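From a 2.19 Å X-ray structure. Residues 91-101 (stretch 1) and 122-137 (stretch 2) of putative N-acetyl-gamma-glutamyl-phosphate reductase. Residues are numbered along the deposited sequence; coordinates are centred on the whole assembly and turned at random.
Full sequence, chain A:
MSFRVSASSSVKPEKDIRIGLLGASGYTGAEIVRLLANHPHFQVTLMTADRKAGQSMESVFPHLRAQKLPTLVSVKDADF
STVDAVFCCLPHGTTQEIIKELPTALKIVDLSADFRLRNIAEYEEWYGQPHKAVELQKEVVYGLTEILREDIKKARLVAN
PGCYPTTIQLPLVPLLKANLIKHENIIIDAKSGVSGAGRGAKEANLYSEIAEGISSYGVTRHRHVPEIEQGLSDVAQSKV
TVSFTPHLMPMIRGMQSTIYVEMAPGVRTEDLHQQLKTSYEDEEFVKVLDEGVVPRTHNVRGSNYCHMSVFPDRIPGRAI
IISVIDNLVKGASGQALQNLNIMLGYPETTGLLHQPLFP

Stretch 1, residues 91-101: PHGTTQEIIKE
Stretch 2, residues 122-137: EYEEWYGQPHKAVELQ

Stretch 1 runs as a loop from Pro91 to Thr94 and then as a helix over Thr95-Lys100; stretch 2 leaves a helix at Tyr127, turns at Gly128 (phi/psi 67/25), and passes as an irregular segment along the first helix into a weakly bonded helical turn near Val134-Gln137. CA-CA distances fix the register: Gly93 lies 7.7 Å from Gln129, and Gln96 lies 5.8 Å from Ala133, so both chains advance in the same sense. Together they bury 629 Å², summed over both sides.

Pro91 (-75/169) makes no contact with stretch 2, but its O accepts a weak bond from Thr95 OG1 at 3.4 Å. His92 (-70/121; chi1 m, chi2 -45°) directs CA-to-CB toward stretch 2, and its CB lies 4.0 Å from CE1 of Tyr127 (chi1 m, chi2 -83°). The rings form an offset edge-to-face pair, centroids 5.9 Å apart and planes at 75°, with the edge of Tyr127 toward the face of His92.

Gly93 adopts phi/psi 106/19, where a CB would be jammed against the preceding carbonyl O. An ideal CB would also fall 2.4 Å from Gln129 NE2, a clash; as built, Gly93 CA is 3.0 Å from that NE2. Gln129 (-165/152; chi1 p, chi2 t) extends its amide here, and NE2 donates a weak bond to Gly93 O at 3.4 Å and 143°. Thr94 (-136/-40, chi1 m) occupies the N-cap position, although its side chain makes no capping bond and its CB points away. Thr95 (-55/-38, chi1 m) opens the helix.

Gln96 (-60/-52; chi1 -90°, chi2 t, chi3 25°) has the largest covered area of any residue here, 128 Å² of it lying under stretch 2. Its OE1 accepts from Lys132 N at 2.7 Å and 164°, a short, nearly linear bond that ties the side chain to the opposing backbone. Its NE2 lies over one face each of two rings, 3.3 Å from Tyr123 CZ (chi1 t, chi2 83°) and 3.6 Å from His131 NE2. The His131 ring (chi1 t, chi2 -59°) is held by Ala133 N to His131 ND1 at 3.1 Å and by His131 NE2 to Gln137 OE1 at 2.8 Å. Ala133 (-151/45) brings its CB to 4.1 Å from Gln96 CG.

Glu97 (chi1 p, chi2 t, chi3 88°) starts sideways, but its end approaches Lys132 (m, t, m, t): OE1 and NZ form a salt bridge at 3.1 Å. A water reinforces it, donating to Glu97 OE1 at 2.4 Å and accepting from Lys132 NZ at 2.6 Å.

Ile98 (chi1 m, chi2 t) is out of reach. Ile99 (m, t) meets Leu136 (t, p) in an apolar contact, CG2 to CD2 at 4.0 Å. Lys100 (t, t, p, t) packs its CA 3.9 Å from the same Leu136 CD2 and its CD 4.2 Å from Ala133 CB. Helical bonds Ile99 N to Thr95 O (2.9 Å) and Lys100 N to Gln96 O (3.0 Å) precede Glu101 (-92/2), whose CB points away.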

ATOM      1  N   PRO A  91      -1.539 -13.175  25.506  1.00 52.35           N
ATOM      2  CA  PRO A  91      -2.159 -11.862  25.709  1.00 55.61           C
ATOM      3  C   PRO A  91      -2.094 -11.402  27.161  1.00 58.17           C
ATOM      4  O   PRO A  91      -1.763 -12.182  28.061  1.00 57.44           O
ATOM      5  CB  PRO A  91      -3.595 -12.083  25.245  1.00 55.08           C
ATOM      6  CG  PRO A  91      -3.453 -13.180  24.220  1.00 54.33           C
ATOM      7  CD  PRO A  91      -2.502 -14.111  24.898  1.00 54.36           C
ATOM      8  N   HIS A  92      -2.422 -10.130  27.367  1.00 61.95           N
ATOM      9  CA  HIS A  92      -2.416  -9.503  28.678  1.00 64.21           C
ATOM     10  C   HIS A  92      -3.554 -10.056  29.544  1.00 63.32           C
ATOM     11  O   HIS A  92      -4.716  -9.965  29.170  1.00 63.66           O
ATOM     12  CB  HIS A  92      -2.569  -7.982  28.506  1.00 68.13           C
ATOM     13  CG  HIS A  92      -1.775  -7.420  27.357  1.00 72.93           C
ATOM     14  ND1 HIS A  92      -0.464  -7.771  27.122  1.00 74.31           N
ATOM     15  CD2 HIS A  92      -2.112  -6.553  26.371  1.00 74.80           C
ATOM     16  CE1 HIS A  92      -0.026  -7.151  26.038  1.00 74.51           C
ATOM     17  NE2 HIS A  92      -1.006  -6.407  25.564  1.00 75.86           N
ATOM     18  N   GLY A  93      -3.212 -10.643  30.686  1.00 61.41           N
ATOM     19  CA  GLY A  93      -4.227 -11.181  31.581  1.00 60.26           C
ATOM     20  C   GLY A  93      -4.328 -12.692  31.588  1.00 60.01           C
ATOM     21  O   GLY A  93      -5.327 -13.256  32.027  1.00 60.56           O
ATOM     22  N   THR A  94      -3.272 -13.339  31.118  1.00 58.29           N
ATOM     23  CA  THR A  94      -3.200 -14.782  31.034  1.00 55.19           C
ATOM     24  C   THR A  94      -1.826 -15.160  31.545  1.00 53.35           C
ATOM     25  O   THR A  94      -1.636 -16.142  32.263  1.00 53.39           O
ATOM     26  CB  THR A  94      -3.283 -15.215  29.562  1.00 56.02           C
ATOM     27  OG1 THR A  94      -4.485 -14.699  28.979  1.00 55.69           O
ATOM     28  CG2 THR A  94      -3.251 -16.718  29.436  1.00 56.21           C
ATOM     29  N   THR A  95      -0.876 -14.327  31.149  1.00 49.73           N
ATOM     30  CA  THR A  95       0.535 -14.477  31.453  1.00 48.32           C
ATOM     31  C   THR A  95       0.925 -14.610  32.922  1.00 48.53           C
ATOM     32  O   THR A  95       1.827 -15.384  33.255  1.00 48.27           O
ATOM     33  CB  THR A  95       1.317 -13.306  30.820  1.00 45.64           C
ATOM     34  OG1 THR A  95       1.158 -13.350  29.390  1.00 45.11           O
ATOM     35  CG2 THR A  95       2.770 -13.383  31.159  1.00 43.14           C
ATOM     36  N   GLN A  96       0.256 -13.870  33.799  1.00 47.60           N
ATOM     37  CA  GLN A  96       0.591 -13.918  35.215  1.00 48.55           C
ATOM     38  C   GLN A  96       0.466 -15.283  35.887  1.00 50.86           C
ATOM     39  O   GLN A  96       1.416 -15.747  36.520  1.00 49.37           O
ATOM     40  CB  GLN A  96      -0.230 -12.882  35.989  1.00 48.17           C
ATOM     41  CG  GLN A  96       0.438 -11.507  36.095  1.00 44.29           C
ATOM     42  CD  GLN A  96      -0.541 -10.399  36.443  1.00 43.13           C
ATOM     43  OE1 GLN A  96      -1.587 -10.650  37.036  1.00 44.01           O
ATOM     44  NE2 GLN A  96      -0.202  -9.167  36.083  1.00 40.91           N
ATOM     45  N   GLU A  97      -0.679 -15.941  35.752  1.00 54.74           N
ATOM     46  CA  GLU A  97      -0.821 -17.228  36.410  1.00 57.52           C
ATOM     47  C   GLU A  97      -0.011 -18.349  35.771  1.00 56.34           C
ATOM     48  O   GLU A  97       0.434 -19.266  36.459  1.00 56.05           O
ATOM     49  CB  GLU A  97      -2.297 -17.629  36.560  1.00 62.41           C
ATOM     50  CG  GLU A  97      -3.162 -17.844  35.357  1.00 71.03           C
ATOM     51  CD  GLU A  97      -4.599 -18.122  35.798  1.00 74.87           C
ATOM     52  OE1 GLU A  97      -5.371 -17.157  35.971  1.00 77.89           O
ATOM     53  OE2 GLU A  97      -4.951 -19.304  35.999  1.00 77.03           O
ATOM     54  N   ILE A  98       0.203 -18.266  34.463  1.00 52.76           N
ATOM     55  CA  ILE A  98       0.981 -19.278  33.764  1.00 50.32           C
ATOM     56  C   ILE A  98       2.449 -19.166  34.126  1.00 48.39           C
ATOM     57  O   ILE A  98       3.118 -20.166  34.379  1.00 48.23           O
ATOM     58  CB  ILE A  98       0.867 -19.123  32.241  1.00 50.19           C
ATOM     59  CG1 ILE A  98      -0.520 -19.530  31.768  1.00 49.30           C
ATOM     60  CG2 ILE A  98       1.991 -19.915  31.556  1.00 49.24           C
ATOM     61  CD1 ILE A  98      -0.748 -19.166  30.327  1.00 49.01           C
ATOM     62  N   ILE A  99       2.951 -17.939  34.120  1.00 46.90           N
ATOM     63  CA  ILE A  99       4.349 -17.698  34.433  1.00 46.41           C
ATOM     64  C   ILE A  99       4.644 -17.994  35.893  1.00 48.24           C
ATOM     65  O   ILE A  99       5.717 -18.494  36.231  1.00 47.62           O
ATOM     66  CB  ILE A  99       4.747 -16.233  34.107  1.00 42.82           C
ATOM     67  CG1 ILE A  99       4.792 -16.038  32.587  1.00 41.92           C
ATOM     68  CG2 ILE A  99       6.081 -15.897  34.739  1.00 42.29           C
ATOM     69  CD1 ILE A  99       5.365 -14.719  32.128  1.00 40.12           C
ATOM     70  N   LYS A 100       3.687 -17.691  36.761  1.00 51.07           N
ATOM     71  CA  LYS A 100       3.873 -17.937  38.178  1.00 53.98           C
ATOM     72  C   LYS A 100       4.065 -19.427  38.442  1.00 54.51           C
ATOM     73  O   LYS A 100       4.803 -19.805  39.353  1.00 53.53           O
ATOM     74  CB  LYS A 100       2.676 -17.437  38.986  1.00 58.74           C
ATOM     75  CG  LYS A 100       2.963 -17.376  40.487  1.00 63.91           C
ATOM     76  CD  LYS A 100       1.760 -16.906  41.292  1.00 68.38           C
ATOM     77  CE  LYS A 100       0.648 -17.942  41.310  1.00 71.71           C
ATOM     78  NZ  LYS A 100      -0.522 -17.477  42.110  1.00 75.93           N
ATOM     79  N   GLU A 101       3.420 -20.265  37.631  1.00 55.31           N
ATOM     80  CA  GLU A 101       3.507 -21.715  37.787  1.00 55.86           C
ATOM     81  C   GLU A 101       4.620 -22.380  36.978  1.00 53.41           C
ATOM     82  O   GLU A 101       4.755 -23.604  36.994  1.00 52.32           O
ATOM     83  CB  GLU A 101       2.164 -22.367  37.434  1.00 61.12           C
ATOM     84  CG  GLU A 101       0.990 -21.889  38.287  1.00 67.51           C
ATOM     85  CD  GLU A 101       1.288 -21.934  39.781  1.00 70.54           C
ATOM     86  OE1 GLU A 101       1.809 -22.967  40.254  1.00 72.27           O
ATOM     87  OE2 GLU A 101       0.995 -20.940  40.483  1.00 70.63           O
ATOM     88  N   GLU A 122      -1.927   0.194  40.057  1.00 47.99           N
ATOM     89  CA  GLU A 122      -1.791   0.795  38.743  1.00 48.12           C
ATOM     90  C   GLU A 122      -2.115  -0.229  37.653  1.00 47.14           C
ATOM     91  O   GLU A 122      -2.812   0.075  36.684  1.00 46.44           O
ATOM     92  CB  GLU A 122      -0.368   1.312  38.594  1.00 48.42           C
ATOM     93  CG  GLU A 122      -0.221   2.502  37.696  1.00 49.68           C
ATOM     94  CD  GLU A 122       0.974   3.342  38.084  1.00 49.79           C
ATOM     95  OE1 GLU A 122       0.829   4.222  38.960  1.00 49.44           O
ATOM     96  OE2 GLU A 122       2.062   3.107  37.524  1.00 49.49           O
ATOM     97  N   TYR A 123      -1.624  -1.451  37.819  1.00 46.60           N
ATOM     98  CA  TYR A 123      -1.888  -2.498  36.838  1.00 48.26           C
ATOM     99  C   TYR A 123      -3.376  -2.784  36.764  1.00 49.94           C
ATOM    100  O   TYR A 123      -3.933  -2.971  35.681  1.00 50.05           O
ATOM    101  CB  TYR A 123      -1.154  -3.794  37.213  1.00 45.85           C
ATOM    102  CG  TYR A 123      -1.595  -5.009  36.408  1.00 42.83           C
ATOM    103  CD1 TYR A 123      -1.072  -5.263  35.138  1.00 41.21           C
ATOM    104  CD2 TYR A 123      -2.578  -5.879  36.901  1.00 41.07           C
ATOM    105  CE1 TYR A 123      -1.521  -6.349  34.375  1.00 39.50           C
ATOM    106  CE2 TYR A 123      -3.034  -6.962  36.146  1.00 39.21           C
ATOM    107  CZ  TYR A 123      -2.505  -7.191  34.884  1.00 39.77           C
ATOM    108  OH  TYR A 123      -2.976  -8.240  34.117  1.00 37.30           O
ATOM    109  N   GLU A 124      -4.014  -2.814  37.928  1.00 52.85           N
ATOM    110  CA  GLU A 124      -5.434  -3.108  38.017  1.00 55.89           C
ATOM    111  C   GLU A 124      -6.325  -2.049  37.376  1.00 56.51           C
ATOM    112  O   GLU A 124      -7.268  -2.382  36.658  1.00 55.11           O
ATOM    113  CB  GLU A 124      -5.828  -3.304  39.478  1.00 58.07           C
ATOM    114  CG  GLU A 124      -6.933  -4.314  39.658  1.00 61.93           C
ATOM    115  CD  GLU A 124      -7.303  -4.530  41.108  1.00 63.04           C
ATOM    116  OE1 GLU A 124      -6.409  -4.847  41.924  1.00 63.52           O
ATOM    117  OE2 GLU A 124      -8.498  -4.389  41.428  1.00 62.96           O
ATOM    118  N   GLU A 125      -6.029  -0.777  37.624  1.00 57.70           N
ATOM    119  CA  GLU A 125      -6.840   0.290  37.055  1.00 58.80           C
ATOM    120  C   GLU A 125      -6.701   0.360  35.534  1.00 56.27           C
ATOM    121  O   GLU A 125      -7.672   0.638  34.829  1.00 54.73           O
ATOM    122  CB  GLU A 125      -6.478   1.648  37.668  1.00 65.52           C
ATOM    123  CG  GLU A 125      -5.187   2.266  37.170  1.00 73.43           C
ATOM    124  CD  GLU A 125      -5.181   3.786  37.301  1.00 78.06           C
ATOM    125  OE1 GLU A 125      -6.000   4.443  36.625  1.00 80.77           O
ATOM    126  OE2 GLU A 125      -4.360   4.327  38.074  1.00 81.03           O
ATOM    127  N   TRP A 126      -5.501   0.101  35.025  1.00 52.64           N
ATOM    128  CA  TRP A 126      -5.278   0.159  33.585  1.00 50.57           C
ATOM    129  C   TRP A 126      -5.584  -1.125  32.816  1.00 50.83           C
ATOM    130  O   TRP A 126      -5.854  -1.083  31.611  1.00 51.55           O
ATOM    131  CB  TRP A 126      -3.835   0.574  33.280  1.00 45.99           C
ATOM    132  CG  TRP A 126      -3.563   2.016  33.491  1.00 41.59           C
ATOM    133  CD1 TRP A 126      -3.098   2.611  34.629  1.00 40.19           C
ATOM    134  CD2 TRP A 126      -3.781   3.065  32.550  1.00 39.04           C
ATOM    135  NE1 TRP A 126      -3.013   3.971  34.453  1.00 38.45           N
ATOM    136  CE2 TRP A 126      -3.426   4.279  33.181  1.00 38.38           C
ATOM    137  CE3 TRP A 126      -4.243   3.101  31.224  1.00 37.68           C
ATOM    138  CZ2 TRP A 126      -3.519   5.516  32.540  1.00 35.90           C
ATOM    139  CZ3 TRP A 126      -4.339   4.328  30.584  1.00 37.01           C
ATOM    140  CH2 TRP A 126      -3.977   5.522  31.246  1.00 36.76           C
ATOM    141  N   TYR A 127      -5.540  -2.268  33.492  1.00 51.42           N
ATOM    142  CA  TYR A 127      -5.807  -3.534  32.812  1.00 52.19           C
ATOM    143  C   TYR A 127      -7.118  -4.233  33.170  1.00 53.40           C
ATOM    144  O   TYR A 127      -7.412  -5.305  32.652  1.00 54.30           O
ATOM    145  CB  TYR A 127      -4.609  -4.474  32.993  1.00 50.36           C
ATOM    146  CG  TYR A 127      -3.456  -4.134  32.069  1.00 46.89           C
ATOM    147  CD1 TYR A 127      -3.437  -4.600  30.757  1.00 46.89           C
ATOM    148  CD2 TYR A 127      -2.449  -3.256  32.467  1.00 46.06           C
ATOM    149  CE1 TYR A 127      -2.459  -4.192  29.853  1.00 45.61           C
ATOM    150  CE2 TYR A 127      -1.455  -2.837  31.565  1.00 45.37           C
ATOM    151  CZ  TYR A 127      -1.478  -3.308  30.257  1.00 45.66           C
ATOM    152  OH  TYR A 127      -0.571  -2.855  29.325  1.00 41.69           O
ATOM    153  N   GLY A 128      -7.891  -3.622  34.061  1.00 55.95           N
ATOM    154  CA  GLY A 128      -9.198  -4.149  34.431  1.00 60.44           C
ATOM    155  C   GLY A 128      -9.301  -5.463  35.185  1.00 63.27           C
ATOM    156  O   GLY A 128     -10.337  -6.139  35.139  1.00 64.25           O
ATOM    157  N   GLN A 129      -8.247  -5.825  35.902  1.00 63.61           N
ATOM    158  CA  GLN A 129      -8.277  -7.043  36.691  1.00 65.24           C
ATOM    159  C   GLN A 129      -7.139  -7.078  37.705  1.00 65.21           C
ATOM    160  O   GLN A 129      -6.092  -6.457  37.526  1.00 60.05           O
ATOM    161  CB  GLN A 129      -8.305  -8.291  35.793  1.00 69.23           C
ATOM    162  CG  GLN A 129      -7.008  -8.939  35.357  1.00 74.58           C
ATOM    163  CD  GLN A 129      -7.266 -10.140  34.449  1.00 77.90           C
ATOM    164  OE1 GLN A 129      -8.250 -10.858  34.620  1.00 80.23           O
ATOM    165  NE2 GLN A 129      -6.376 -10.369  33.494  1.00 80.53           N
ATOM    166  N   PRO A 130      -7.354  -7.777  38.818  1.00 61.01           N
ATOM    167  CA  PRO A 130      -6.350  -7.888  39.876  1.00 61.15           C
ATOM    168  C   PRO A 130      -5.066  -8.550  39.384  1.00 60.21           C
ATOM    169  O   PRO A 130      -5.090  -9.403  38.499  1.00 59.31           O
ATOM    170  CB  PRO A 130      -7.070  -8.708  40.934  1.00 61.77           C
ATOM    171  CG  PRO A 130      -8.534  -8.206  40.754  1.00 63.41           C
ATOM    172  CD  PRO A 130      -8.671  -8.252  39.269  1.00 62.27           C
ATOM    173  N   HIS A 131      -3.939  -8.120  39.937  1.00 54.41           N
ATOM    174  CA  HIS A 131      -2.636  -8.682  39.593  1.00 51.36           C
ATOM    175  C   HIS A 131      -2.634 -10.041  40.296  1.00 51.82           C
ATOM    176  O   HIS A 131      -2.821 -10.113  41.514  1.00 52.32           O
ATOM    177  CB  HIS A 131      -1.525  -7.782  40.154  1.00 49.29           C
ATOM    178  CG  HIS A 131      -0.159  -8.052  39.594  1.00 46.58           C
ATOM    179  ND1 HIS A 131       0.468  -9.275  39.699  1.00 44.50           N
ATOM    180  CD2 HIS A 131       0.726  -7.232  38.969  1.00 44.85           C
ATOM    181  CE1 HIS A 131       1.677  -9.199  39.171  1.00 44.47           C
ATOM    182  NE2 HIS A 131       1.857  -7.967  38.721  1.00 44.78           N
ATOM    183  N   LYS A 132      -2.442 -11.116  39.537  1.00 51.63           N
ATOM    184  CA  LYS A 132      -2.470 -12.458  40.118  1.00 51.22           C
ATOM    185  C   LYS A 132      -1.114 -13.070  40.459  1.00 51.03           C
ATOM    186  O   LYS A 132      -1.007 -14.279  40.667  1.00 51.47           O
ATOM    187  CB  LYS A 132      -3.241 -13.403  39.193  1.00 51.88           C
ATOM    188  CG  LYS A 132      -4.722 -13.078  39.103  1.00 54.80           C
ATOM    189  CD  LYS A 132      -5.428 -13.889  38.035  1.00 58.31           C
ATOM    190  CE  LYS A 132      -5.013 -13.444  36.649  1.00 60.85           C
ATOM    191  NZ  LYS A 132      -5.827 -14.111  35.606  1.00 65.41           N
ATOM    192  N   ALA A 133      -0.084 -12.238  40.531  1.00 48.99           N
ATOM    193  CA  ALA A 133       1.260 -12.710  40.852  1.00 48.35           C
ATOM    194  C   ALA A 133       2.022 -11.583  41.539  1.00 48.43           C
ATOM    195  O   ALA A 133       3.181 -11.304  41.227  1.00 48.41           O
ATOM    196  CB  ALA A 133       1.982 -13.133  39.574  1.00 48.66           C
ATOM    197  N   VAL A 134       1.348 -10.944  42.486  1.00 49.07           N
ATOM    198  CA  VAL A 134       1.899  -9.816  43.229  1.00 48.83           C
ATOM    199  C   VAL A 134       3.332  -9.992  43.731  1.00 49.90           C
ATOM    200  O   VAL A 134       4.155  -9.090  43.572  1.00 50.43           O
ATOM    201  CB  VAL A 134       0.994  -9.457  44.430  1.00 49.01           C
ATOM    202  CG1 VAL A 134       1.634  -8.348  45.256  1.00 47.65           C
ATOM    203  CG2 VAL A 134      -0.373  -9.012  43.940  1.00 48.10           C
ATOM    204  N   GLU A 135       3.622 -11.135  44.352  1.00 50.52           N
ATOM    205  CA  GLU A 135       4.959 -11.402  44.884  1.00 50.01           C
ATOM    206  C   GLU A 135       6.016 -11.508  43.794  1.00 47.90           C
ATOM    207  O   GLU A 135       7.063 -10.864  43.863  1.00 46.98           O
ATOM    208  CB  GLU A 135       4.992 -12.703  45.701  1.00 53.30           C
ATOM    209  CG  GLU A 135       4.548 -12.636  47.161  1.00 57.55           C
ATOM    210  CD  GLU A 135       4.684 -11.265  47.780  1.00 60.50           C
ATOM    211  OE1 GLU A 135       5.773 -10.674  47.696  1.00 62.22           O
ATOM    212  OE2 GLU A 135       3.692 -10.783  48.362  1.00 62.91           O
ATOM    213  N   LEU A 136       5.750 -12.352  42.805  1.00 45.53           N
ATOM    214  CA  LEU A 136       6.680 -12.555  41.700  1.00 44.36           C
ATOM    215  C   LEU A 136       7.029 -11.222  41.051  1.00 43.48           C
ATOM    216  O   LEU A 136       8.162 -11.003  40.622  1.00 41.79           O
ATOM    217  CB  LEU A 136       6.061 -13.489  40.655  1.00 43.07           C
ATOM    218  CG  LEU A 136       6.969 -13.901  39.489  1.00 43.81           C
ATOM    219  CD1 LEU A 136       8.236 -14.509  40.048  1.00 43.83           C
ATOM    220  CD2 LEU A 136       6.259 -14.903  38.591  1.00 43.46           C
ATOM    221  N   GLN A 137       6.048 -10.326  41.007  1.00 43.90           N
ATOM    222  CA  GLN A 137       6.229  -9.016  40.398  1.00 43.71           C
ATOM    223  C   GLN A 137       7.433  -8.233  40.897  1.00 46.09           C
ATOM    224  O   GLN A 137       8.068  -7.514  40.126  1.00 46.39           O
ATOM    225  CB  GLN A 137       4.989  -8.150  40.596  1.00 41.35           C
ATOM    226  CG  GLN A 137       5.171  -6.762  40.000  1.00 36.72           C
ATOM    227  CD  GLN A 137       5.291  -6.813  38.494  1.00 34.69           C
ATOM    228  OE1 GLN A 137       4.369  -7.256  37.813  1.00 31.87           O
ATOM    229  NE2 GLN A 137       6.423  -6.369  37.968  1.00 30.91           N
TER
HETATM  230  O   HOH W   1      -5.978 -16.104  33.872  1.00 50.47           O